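Local coordinates for protein D-alanine--D-alanine ligase (Coxiella burnetii, PDB 3TQT) that joins two D-alanine molecules into D-alanyl-D-alanine at the cost of ATP, supplying the dipeptide for peptidoglycan synthesis in the bacterial cell wall, at residues A[170-173]-A[174-178]; A[209-212]-A[213-217]; A[160-163]-A[164-167]; A[199-202]-A[203-206]. All coordinates share one frame; numbering follows the deposited sequence.

Contact 1. Residues A[170-173]-A[174-178]; sequences VYQR and LLDRW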
loop_
_atom_site.group_PDB
_atom_site.type_symbol
_atom_site.label_atom_id
_atom_site.label_comp_id
_atom_site.label_asym_id
_atom_site.label_seq_id
_atom_site.Cartn_x
_atom_site.Cartn_y
_atom_site.Cartn_z
ATOM N N VAL A 170 -10.924 -3.716 -28.469
ATOM C CA VAL A 170 -10.939 -4.372 -27.161
ATOM C C VAL A 170 -12.237 -5.123 -26.921
ATOM O O VAL A 170 -12.215 -6.289 -26.540
ATOM C CB VAL A 170 -10.688 -3.389 -26.008
ATOM C CG1 VAL A 170 -10.772 -4.121 -24.657
ATOM C CG2 VAL A 170 -9.320 -2.750 -26.174
ATOM N N TYR A 171 -13.359 -4.446 -27.134
ATOM C CA TYR A 171 -14.665 -5.062 -26.963
ATOM C C TYR A 171 -14.727 -6.392 -27.689
ATOM O O TYR A 171 -15.077 -7.414 -27.097
ATOM C CB TYR A 171 -15.765 -4.142 -27.480
ATOM C CG TYR A 171 -17.158 -4.677 -27.273
ATOM C CD1 TYR A 171 -17.678 -4.819 -25.995
ATOM C CD2 TYR A 171 -17.969 -5.026 -28.361
ATOM C CE1 TYR A 171 -18.961 -5.302 -25.797
ATOM C CE2 TYR A 171 -19.250 -5.513 -28.173
ATOM C CZ TYR A 171 -19.738 -5.646 -26.882
ATOM O OH TYR A 171 -21.004 -6.125 -26.662
ATOM N N GLN A 172 -14.371 -6.374 -28.974
ATOM C CA GLN A 172 -14.466 -7.563 -29.808
ATOM C C GLN A 172 -13.559 -8.673 -29.318
ATOM O O GLN A 172 -13.938 -9.842 -29.324
ATOM C CB GLN A 172 -14.127 -7.243 -31.271
ATOM C CG GLN A 172 -14.493 -8.387 -32.202
ATOM C CD GLN A 172 -15.947 -8.767 -32.045
ATOM O OE1 GLN A 172 -16.828 -7.956 -32.298
ATOM N NE2 GLN A 172 -16.206 -9.985 -31.574
ATOM N N ARG A 173 -12.354 -8.302 -28.898
ATOM C CA ARG A 173 -11.392 -9.279 -28.416
ATOM C C ARG A 173 -11.880 -9.909 -27.126
ATOM O O ARG A 173 -11.659 -11.088 -26.884
ATOM C CB ARG A 173 -10.018 -8.650 -28.208
ATOM C CG ARG A 173 -9.073 -9.535 -27.408
ATOM C CD ARG A 173 -7.628 -9.052 -27.484
ATOM N NE ARG A 173 -7.483 -7.654 -27.087
ATOM C CZ ARG A 173 -7.524 -6.631 -27.935
ATOM N NH1 ARG A 173 -7.709 -6.848 -29.231
ATOM N NH2 ARG A 173 -7.383 -5.392 -27.488
ATOM N N LEU A 174 -12.558 -9.121 -26.304
ATOM C CA LEU A 174 -13.081 -9.644 -25.048
ATOM C C LEU A 174 -14.293 -10.527 -25.293
ATOM O O LEU A 174 -14.436 -11.577 -24.663
ATOM C CB LEU A 174 -13.393 -8.505 -24.076
ATOM C CG LEU A 174 -12.128 -7.749 -23.638
ATOM C CD1 LEU A 174 -12.453 -6.697 -22.614
ATOM C CD2 LEU A 174 -11.096 -8.716 -23.078
ATOM N N LEU A 175 -15.155 -10.119 -26.222
ATOM C CA LEU A 175 -16.263 -10.979 -26.611
ATOM C C LEU A 175 -15.723 -12.307 -27.135
ATOM O O LEU A 175 -16.261 -13.357 -26.829
ATOM C CB LEU A 175 -17.154 -10.311 -27.659
ATOM C CG LEU A 175 -18.360 -9.560 -27.092
ATOM C CD1 LEU A 175 -17.898 -8.389 -26.261
ATOM C CD2 LEU A 175 -19.272 -9.096 -28.218
ATOM N N ASP A 176 -14.633 -12.254 -27.892
ATOM C CA ASP A 176 -14.045 -13.466 -28.458
ATOM C C ASP A 176 -13.474 -14.352 -27.369
ATOM O O ASP A 176 -13.484 -15.574 -27.487
ATOM C CB ASP A 176 -12.928 -13.126 -29.440
ATOM C CG ASP A 176 -13.445 -12.515 -30.729
ATOM O OD1 ASP A 176 -14.627 -12.725 -31.056
ATOM O OD2 ASP A 176 -12.666 -11.818 -31.413
ATOM N N ARG A 177 -12.962 -13.721 -26.317
ATOM C CA ARG A 177 -12.294 -14.436 -25.245
ATOM C C ARG A 177 -13.309 -15.009 -24.286
ATOM O O ARG A 177 -13.103 -16.068 -23.699
ATOM C CB ARG A 177 -11.358 -13.486 -24.477
ATOM C CG ARG A 177 -10.611 -14.171 -23.347
ATOM C CD ARG A 177 -9.891 -13.168 -22.459
ATOM N NE ARG A 177 -8.997 -12.298 -23.217
ATOM C CZ ARG A 177 -8.225 -11.367 -22.660
ATOM N NH1 ARG A 177 -8.244 -11.193 -21.343
ATOM N NH2 ARG A 177 -7.440 -10.611 -23.418
ATOM N N TRP A 178 -14.414 -14.294 -24.127
ATOM C CA TRP A 178 -15.427 -14.688 -23.163
ATOM C C TRP A 178 -16.741 -15.075 -23.866
ATOM O O TRP A 178 -17.433 -15.977 -23.404
ATOM C CB TRP A 178 -15.653 -13.563 -22.146
ATOM C CG TRP A 178 -14.376 -13.141 -21.413
ATOM C CD1 TRP A 178 -13.314 -13.944 -21.080
ATOM C CD2 TRP A 178 -14.042 -11.826 -20.948
ATOM N NE1 TRP A 178 -12.343 -13.206 -20.443
ATOM C CE2 TRP A 178 -12.764 -11.907 -20.343
ATOM C CE3 TRP A 178 -14.695 -10.591 -20.978
ATOM C CZ2 TRP A 178 -12.129 -10.795 -19.774
ATOM C CZ3 TRP A 178 -14.063 -9.481 -20.407
ATOM C CH2 TRP A 178 -12.794 -9.595 -19.817
#
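Y171 and L175, one helical turn apart, meet ring against methyl on helix 170-177 of the ATP-grasp region. The leucine brings CD1 over one face of the phenol in a CH-pi contact, 3.4 Å from the ring centroid and 16° off the ring normal; CD2 lies nearer the hydroxyl end, 3.6 Å from Y171 CE2. Chi1 of Y171 (-177°) puts CG opposite the backbone N and beside the carbonyl carbon, and so lays the ring along the turn that carries L175. The tyrosine OH makes a weak hydrogen bond to K200 O. V170 and L174 run side by side in the same direction, CG1 of the valine 3.7 Å from CD1 of the leucine, and both pack on H159 of strand 159-161. Backbone i to i+4 bonds tie the two turns together, as in V170 O to L174 N at 2.9 Å. On the exposed flank Q172, bent at chi2, reaches D176 one turn on, and its amide gives a hydrogen bond to the carboxylate, the two planes 42° apart. Q172 NE2 keeps D176 OD1 almost in its own amide plane, yet reaches it, at 3.2 Å, from above the carboxylate plane.

Contact 2. Residues A[209-212]-A[213-217]; sequences VKEV and FRYDD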
loop_
_atom_site.group_PDB
_atom_site.type_symbol
_atom_site.label_atom_id
_atom_site.label_comp_id
_atom_site.label_asym_id
_atom_site.label_seq_id
_atom_site.Cartn_x
_atom_site.Cartn_y
_atom_site.Cartn_z
ATOM N N VAL A 209 -16.473 3.029 -20.925
ATOM C CA VAL A 209 -15.055 3.212 -20.682
ATOM C C VAL A 209 -14.771 4.681 -20.434
ATOM O O VAL A 209 -14.061 5.039 -19.494
ATOM C CB VAL A 209 -14.211 2.694 -21.854
ATOM C CG1 VAL A 209 -12.793 3.257 -21.783
ATOM C CG2 VAL A 209 -14.183 1.175 -21.843
ATOM N N LYS A 210 -15.342 5.530 -21.278
ATOM C CA LYS A 210 -15.179 6.968 -21.138
ATOM C C LYS A 210 -15.705 7.429 -19.781
ATOM O O LYS A 210 -15.066 8.223 -19.084
ATOM C CB LYS A 210 -15.914 7.691 -22.277
ATOM C CG LYS A 210 -15.837 9.209 -22.218
ATOM C CD LYS A 210 -16.261 9.838 -23.544
ATOM C CE LYS A 210 -16.073 11.351 -23.532
ATOM N NZ LYS A 210 -15.976 11.908 -24.908
ATOM N N GLU A 211 -16.868 6.912 -19.404
ATOM C CA GLU A 211 -17.507 7.309 -18.156
ATOM C C GLU A 211 -16.675 6.913 -16.941
ATOM O O GLU A 211 -16.433 7.723 -16.050
ATOM C CB GLU A 211 -18.896 6.684 -18.056
ATOM C CG GLU A 211 -19.472 6.686 -16.666
ATOM C CD GLU A 211 -20.277 7.925 -16.354
ATOM O OE1 GLU A 211 -20.011 8.988 -16.961
ATOM O OE2 GLU A 211 -21.181 7.827 -15.497
ATOM N N VAL A 212 -16.230 5.663 -16.905
ATOM C CA VAL A 212 -15.461 5.201 -15.762
ATOM C C VAL A 212 -14.146 5.943 -15.622
ATOM O O VAL A 212 -13.682 6.182 -14.506
ATOM C CB VAL A 212 -15.192 3.696 -15.805
ATOM C CG1 VAL A 212 -14.225 3.318 -14.675
ATOM C CG2 VAL A 212 -16.510 2.930 -15.680
ATOM N N PHE A 213 -13.544 6.326 -16.745
ATOM C CA PHE A 213 -12.301 7.097 -16.681
ATOM C C PHE A 213 -12.501 8.514 -16.176
ATOM O O PHE A 213 -11.526 9.246 -15.981
ATOM C CB PHE A 213 -11.585 7.134 -18.017
ATOM C CG PHE A 213 -10.819 5.889 -18.327
ATOM C CD1 PHE A 213 -10.103 5.230 -17.340
ATOM C CD2 PHE A 213 -10.822 5.369 -19.609
ATOM C CE1 PHE A 213 -9.396 4.069 -17.639
ATOM C CE2 PHE A 213 -10.112 4.218 -19.904
ATOM C CZ PHE A 213 -9.411 3.572 -18.919
ATOM N N ARG A 214 -13.753 8.907 -15.969
ATOM C CA ARG A 214 -14.015 10.155 -15.266
ATOM C C ARG A 214 -13.879 9.973 -13.750
ATOM O O ARG A 214 -13.777 10.947 -13.014
ATOM C CB ARG A 214 -15.410 10.694 -15.595
ATOM C CG ARG A 214 -15.604 11.086 -17.061
ATOM C CD ARG A 214 -17.077 11.392 -17.368
ATOM N NE ARG A 214 -17.639 12.432 -16.506
ATOM C CZ ARG A 214 -17.569 13.739 -16.759
ATOM N NH1 ARG A 214 -16.951 14.174 -17.851
ATOM N NH2 ARG A 214 -18.112 14.617 -15.922
ATOM N N TYR A 215 -13.872 8.724 -13.291
ATOM C CA TYR A 215 -13.877 8.427 -11.854
ATOM C C TYR A 215 -12.582 7.808 -11.337
ATOM O O TYR A 215 -12.202 8.016 -10.188
ATOM C CB TYR A 215 -15.001 7.451 -11.539
ATOM C CG TYR A 215 -16.330 7.883 -12.081
ATOM C CD1 TYR A 215 -16.662 9.225 -12.145
ATOM C CD2 TYR A 215 -17.254 6.950 -12.528
ATOM C CE1 TYR A 215 -17.878 9.633 -12.643
ATOM C CE2 TYR A 215 -18.473 7.350 -13.034
ATOM C CZ TYR A 215 -18.780 8.691 -13.083
ATOM O OH TYR A 215 -19.993 9.099 -13.577
ATOM N N ASP A 216 -11.937 7.011 -12.172
ATOM C CA ASP A 216 -10.768 6.247 -11.741
ATOM C C ASP A 216 -9.752 6.296 -12.873
ATOM O O ASP A 216 -10.113 6.479 -14.036
ATOM C CB ASP A 216 -11.173 4.799 -11.429
ATOM C CG ASP A 216 -10.224 4.111 -10.460
ATOM O OD1 ASP A 216 -9.068 4.557 -10.354
ATOM O OD2 ASP A 216 -10.642 3.126 -9.805
ATOM N N ASP A 217 -8.477 6.134 -12.560
ATOM C CA ASP A 217 -7.480 6.249 -13.617
ATOM C C ASP A 217 -7.137 4.894 -14.212
ATOM O O ASP A 217 -6.236 4.765 -15.033
ATOM C CB ASP A 217 -6.219 6.972 -13.126
ATOM C CG ASP A 217 -5.549 6.271 -11.959
ATOM O OD1 ASP A 217 -5.989 5.169 -11.568
ATOM O OD2 ASP A 217 -4.558 6.821 -11.435
#
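V209 O takes the F213 N-H at 3.1 Å near the end of helix 202-212, after which E211 O bonds R214 N and V212 O accepts from both Y215 N (2.8 Å) and D216 N (3.0 Å). V212 O thus gathers two amides of the departing chain. The Y215 ring turns back along the chain, with E211 O 3.6 Å above its plane, over the ring centre. The same tyrosine gives its OH to E211 OE2 at 2.6 Å, a short bond that meets the oxygen from above the carboxylate plane. E211 gets there by a bend at chi2 (90°), and its other oxygen, OE1, is 4.2 Å from R214 NE, too far for a salt bridge. V209 and F213 point the same way, the valine CG1 touching CE2 of the ring at 3.4 Å. The stretch falls within the predicted ATP-binding region; D216 OD2 bonds S189 OG. The loop after the helix faces the second subunit, where R214 packs on C364, Y215 on K368, and D217 OD2 bonds Q358 NE2, all three partners being of that other chain. The helix end packs on the antiparallel sheet instead: V209 and V212 lie on V185 of strand 183-187 and L219 of strand 219-223, and V212 also on L197 of strand 196-199.

Contact 3. Residues A[160-163]-A[164-167]; sequences TLSP and RDAT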
loop_
_atom_site.group_PDB
_atom_site.type_symbol
_atom_site.label_atom_id
_atom_site.label_comp_id
_atom_site.label_asym_id
_atom_site.label_seq_id
_atom_site.Cartn_x
_atom_site.Cartn_y
_atom_site.Cartn_z
ATOM N N THR A 160 -7.679 -5.213 -17.866
ATOM C CA THR A 160 -7.427 -3.867 -17.390
ATOM C C THR A 160 -7.219 -2.925 -18.578
ATOM O O THR A 160 -6.599 -3.299 -19.567
ATOM C CB THR A 160 -6.171 -3.849 -16.510
ATOM O OG1 THR A 160 -6.411 -4.628 -15.324
ATOM C CG2 THR A 160 -5.780 -2.415 -16.125
ATOM N N LEU A 161 -7.762 -1.714 -18.480
ATOM C CA LEU A 161 -7.472 -0.655 -19.436
ATOM C C LEU A 161 -7.032 0.580 -18.678
ATOM O O LEU A 161 -7.564 0.894 -17.607
ATOM C CB LEU A 161 -8.703 -0.285 -20.264
ATOM C CG LEU A 161 -9.160 -1.230 -21.370
ATOM C CD1 LEU A 161 -10.407 -0.655 -22.022
ATOM C CD2 LEU A 161 -8.053 -1.429 -22.402
ATOM N N SER A 162 -6.064 1.279 -19.248
ATOM C CA SER A 162 -5.669 2.576 -18.738
ATOM C C SER A 162 -6.026 3.603 -19.797
ATOM O O SER A 162 -6.295 3.253 -20.948
ATOM C CB SER A 162 -4.175 2.606 -18.442
ATOM O OG SER A 162 -3.885 1.737 -17.361
ATOM N N PRO A 163 -6.036 4.883 -19.409
ATOM C CA PRO A 163 -6.495 5.923 -20.330
ATOM C C PRO A 163 -5.717 5.982 -21.640
ATOM O O PRO A 163 -6.302 6.360 -22.646
ATOM C CB PRO A 163 -6.301 7.200 -19.515
ATOM C CG PRO A 163 -6.584 6.743 -18.125
ATOM C CD PRO A 163 -5.910 5.389 -18.034
ATOM N N ARG A 164 -4.441 5.611 -21.646
ATOM C CA ARG A 164 -3.675 5.670 -22.891
ATOM C C ARG A 164 -3.869 4.472 -23.833
ATOM O O ARG A 164 -3.513 4.545 -25.003
ATOM C CB ARG A 164 -2.190 5.939 -22.615
ATOM C CG ARG A 164 -1.920 7.403 -22.261
ATOM C CD ARG A 164 -0.686 7.573 -21.383
ATOM N NE ARG A 164 -0.623 8.905 -20.774
ATOM C CZ ARG A 164 -1.304 9.270 -19.689
ATOM N NH1 ARG A 164 -2.114 8.408 -19.086
ATOM N NH2 ARG A 164 -1.182 10.501 -19.204
ATOM N N ASP A 165 -4.453 3.386 -23.335
ATOM C CA ASP A 165 -4.724 2.228 -24.177
ATOM C C ASP A 165 -5.808 2.535 -25.209
ATOM O O ASP A 165 -6.793 3.206 -24.914
ATOM C CB ASP A 165 -5.177 1.041 -23.329
ATOM C CG ASP A 165 -4.108 0.580 -22.369
ATOM O OD1 ASP A 165 -2.933 0.540 -22.786
ATOM O OD2 ASP A 165 -4.441 0.273 -21.204
ATOM N N ALA A 166 -5.633 2.024 -26.415
ATOM C CA ALA A 166 -6.684 2.123 -27.420
ATOM C C ALA A 166 -7.870 1.311 -26.918
ATOM O O ALA A 166 -7.689 0.259 -26.315
ATOM C CB ALA A 166 -6.193 1.588 -28.754
ATOM N N THR A 167 -9.079 1.810 -27.144
ATOM C CA THR A 167 -10.289 1.101 -26.754
ATOM C C THR A 167 -10.859 0.312 -27.930
ATOM O O THR A 167 -11.573 -0.680 -27.750
ATOM C CB THR A 167 -11.352 2.083 -26.230
ATOM O OG1 THR A 167 -11.740 2.976 -27.284
ATOM C CG2 THR A 167 -10.790 2.891 -25.063
HETATM O O HOH W 1 -8.432 3.388 -22.652
#
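S162 and D165 are the first and last residues of a type I beta turn that takes the chain away from strand 159-161, an outermost strand of the four-stranded antiparallel sheet of the ATP-grasp region. P163 and R164 fill the two corners, and the turn closes through D165 N and S162 O at 3.0 Å. A second bond runs the other way: S162 N gives its hydrogen to D165 OD2 at 2.7 Å with an angle of 166°, so the two end residues grip each other by backbone and side chain together. The carboxylate oxygen is met on its anti side, 28° out of the plane. D165 can offer it because its CG is anti to the carbonyl carbon (chi1 -63°), which swings the acid back along the turn toward the start of the S162 backbone. Its CB meets a methyl of L161, CD2, at 3.9 Å, the two side chains crossing at an angle, so the aspartate is gripped at its polar end and touches hydrocarbon nearer its root. L161 keeps its place in the sheet by backbone bonds with L219 and rests on F205 and F213, P163 also packs on F213, and R164 touches G238 of the second subunit. A water bridges the two ends of the turn, donating to S162 O at 2.7 Å and to D165 O at 2.8 Å.

Contact 4. Residues A[199-202]-A[203-206]; sequences VKTE and TEFT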
loop_
_atom_site.group_PDB
_atom_site.type_symbol
_atom_site.label_atom_id
_atom_site.label_comp_id
_atom_site.label_asym_id
_atom_site.label_seq_id
_atom_site.Cartn_x
_atom_site.Cartn_y
_atom_site.Cartn_z
ATOM N N VAL A 199 -22.522 -3.519 -20.029
ATOM C CA VAL A 199 -22.541 -3.145 -21.433
ATOM C C VAL A 199 -22.887 -4.342 -22.310
ATOM O O VAL A 199 -22.398 -5.451 -22.096
ATOM C CB VAL A 199 -21.195 -2.541 -21.898
ATOM C CG1 VAL A 199 -20.832 -1.305 -21.057
ATOM C CG2 VAL A 199 -20.089 -3.586 -21.820
ATOM N N LYS A 200 -23.720 -4.094 -23.311
ATOM C CA LYS A 200 -24.202 -5.139 -24.210
ATOM C C LYS A 200 -23.810 -4.868 -25.665
ATOM O O LYS A 200 -23.977 -5.734 -26.531
ATOM C CB LYS A 200 -25.721 -5.270 -24.086
ATOM C CG LYS A 200 -26.232 -6.707 -24.083
ATOM C CD LYS A 200 -27.753 -6.747 -24.181
ATOM C CE LYS A 200 -28.232 -6.809 -25.633
ATOM N NZ LYS A 200 -27.476 -5.927 -26.579
ATOM N N THR A 201 -23.297 -3.671 -25.940
ATOM C CA THR A 201 -22.888 -3.324 -27.302
ATOM C C THR A 201 -21.524 -2.646 -27.336
ATOM O O THR A 201 -21.043 -2.174 -26.317
ATOM C CB THR A 201 -23.895 -2.364 -27.986
ATOM O OG1 THR A 201 -23.867 -1.093 -27.322
ATOM C CG2 THR A 201 -25.294 -2.929 -27.952
ATOM N N GLU A 202 -20.917 -2.587 -28.520
ATOM C CA GLU A 202 -19.642 -1.895 -28.701
ATOM C C GLU A 202 -19.764 -0.453 -28.253
ATOM O O GLU A 202 -18.898 0.072 -27.555
ATOM C CB GLU A 202 -19.226 -1.902 -30.174
ATOM C CG GLU A 202 -18.177 -0.832 -30.511
ATOM C CD GLU A 202 -16.794 -1.222 -30.046
ATOM O OE1 GLU A 202 -16.418 -2.388 -30.283
ATOM O OE2 GLU A 202 -16.084 -0.380 -29.440
ATOM N N THR A 203 -20.843 0.189 -28.684
ATOM C CA THR A 203 -21.102 1.583 -28.352
ATOM C C THR A 203 -21.240 1.776 -26.850
ATOM O O THR A 203 -20.670 2.703 -26.286
ATOM C CB THR A 203 -22.373 2.100 -29.062
ATOM O OG1 THR A 203 -22.159 2.088 -30.480
ATOM C CG2 THR A 203 -22.708 3.519 -28.611
ATOM N N GLU A 204 -21.998 0.903 -26.200
ATOM C CA GLU A 204 -22.139 0.978 -24.753
ATOM C C GLU A 204 -20.783 0.809 -24.109
ATOM O O GLU A 204 -20.463 1.485 -23.124
ATOM C CB GLU A 204 -23.117 -0.076 -24.231
ATOM C CG GLU A 204 -24.574 0.305 -24.466
ATOM C CD GLU A 204 -25.553 -0.787 -24.063
ATOM O OE1 GLU A 204 -25.223 -1.609 -23.180
ATOM O OE2 GLU A 204 -26.657 -0.818 -24.635
ATOM N N PHE A 205 -19.980 -0.087 -24.680
ATOM C CA PHE A 205 -18.663 -0.380 -24.128
ATOM C C PHE A 205 -17.823 0.884 -24.081
ATOM O O PHE A 205 -17.318 1.271 -23.021
ATOM C CB PHE A 205 -17.947 -1.449 -24.954
ATOM C CG PHE A 205 -16.515 -1.657 -24.556
ATOM C CD1 PHE A 205 -16.196 -2.324 -23.382
ATOM C CD2 PHE A 205 -15.488 -1.193 -25.356
ATOM C CE1 PHE A 205 -14.883 -2.514 -23.022
ATOM C CE2 PHE A 205 -14.171 -1.379 -25.000
ATOM C CZ PHE A 205 -13.870 -2.044 -23.828
ATOM N N THR A 206 -17.683 1.543 -25.226
ATOM C CA THR A 206 -16.789 2.692 -25.287
ATOM C C THR A 206 -17.366 3.855 -24.482
ATOM O O THR A 206 -16.624 4.611 -23.863
ATOM C CB THR A 206 -16.465 3.131 -26.738
ATOM O OG1 THR A 206 -17.559 3.880 -27.266
ATOM C CG2 THR A 206 -16.187 1.920 -27.624
#
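At the edge of the F205 ring, near its plane, sits V199 CG2, while E202 O comes to the ring obliquely; beyond these segments the phenylalanine meets the Y171 ring with the planes about 35° apart. The E204 carboxylate is approached from above its plane by K200 N, which bonds OE1 at 2.9 Å. E204 is stretched out beyond CG, reaching back along the chain far enough to bind an amide that precedes the helix. T201 does the reverse: its OG1 accepts from E204 N at 3.0 Å with an angle of 162°. The hydroxyl is able to do so because OG1 lies between the backbone N and the carbonyl carbon (chi1 67°), turned to the first turn of the helix, and T201 OG1 also rests 3.3 Å from E204 CG. V199 CB packs against E204 CB at 3.9 Å. Helical bonding then starts, T201 O to F205 N at 2.9 Å and E202 O to T206 N at 3.0 Å. T201 is therefore the N-cap of helix 202-212, with E204 in the third place after it and its side chain tied to the K200 amide just before the cap, where strand 196-199 gives way to the helix.

All four contacts belong to one region of the ATP-grasp part of the chain, where helices 170-177 and 202-212 pack on an antiparallel sheet of strands 159-161, 219-223, 183-187 and 196-199. They come in the order 3, 1, 4, 2: a turn leaving strand 159-161, helix 170-177, then the start and the end of helix 202-212. The centres of contacts 2 and 3 are closest, about 10 Å apart; those of contacts 1 and 4 are about 12 Å apart. F205 also reaches L161, so the turn and both helices share one hydrophobic layer over the sheet, a compact unit whose residues 176-231 are predicted to take part in binding ATP.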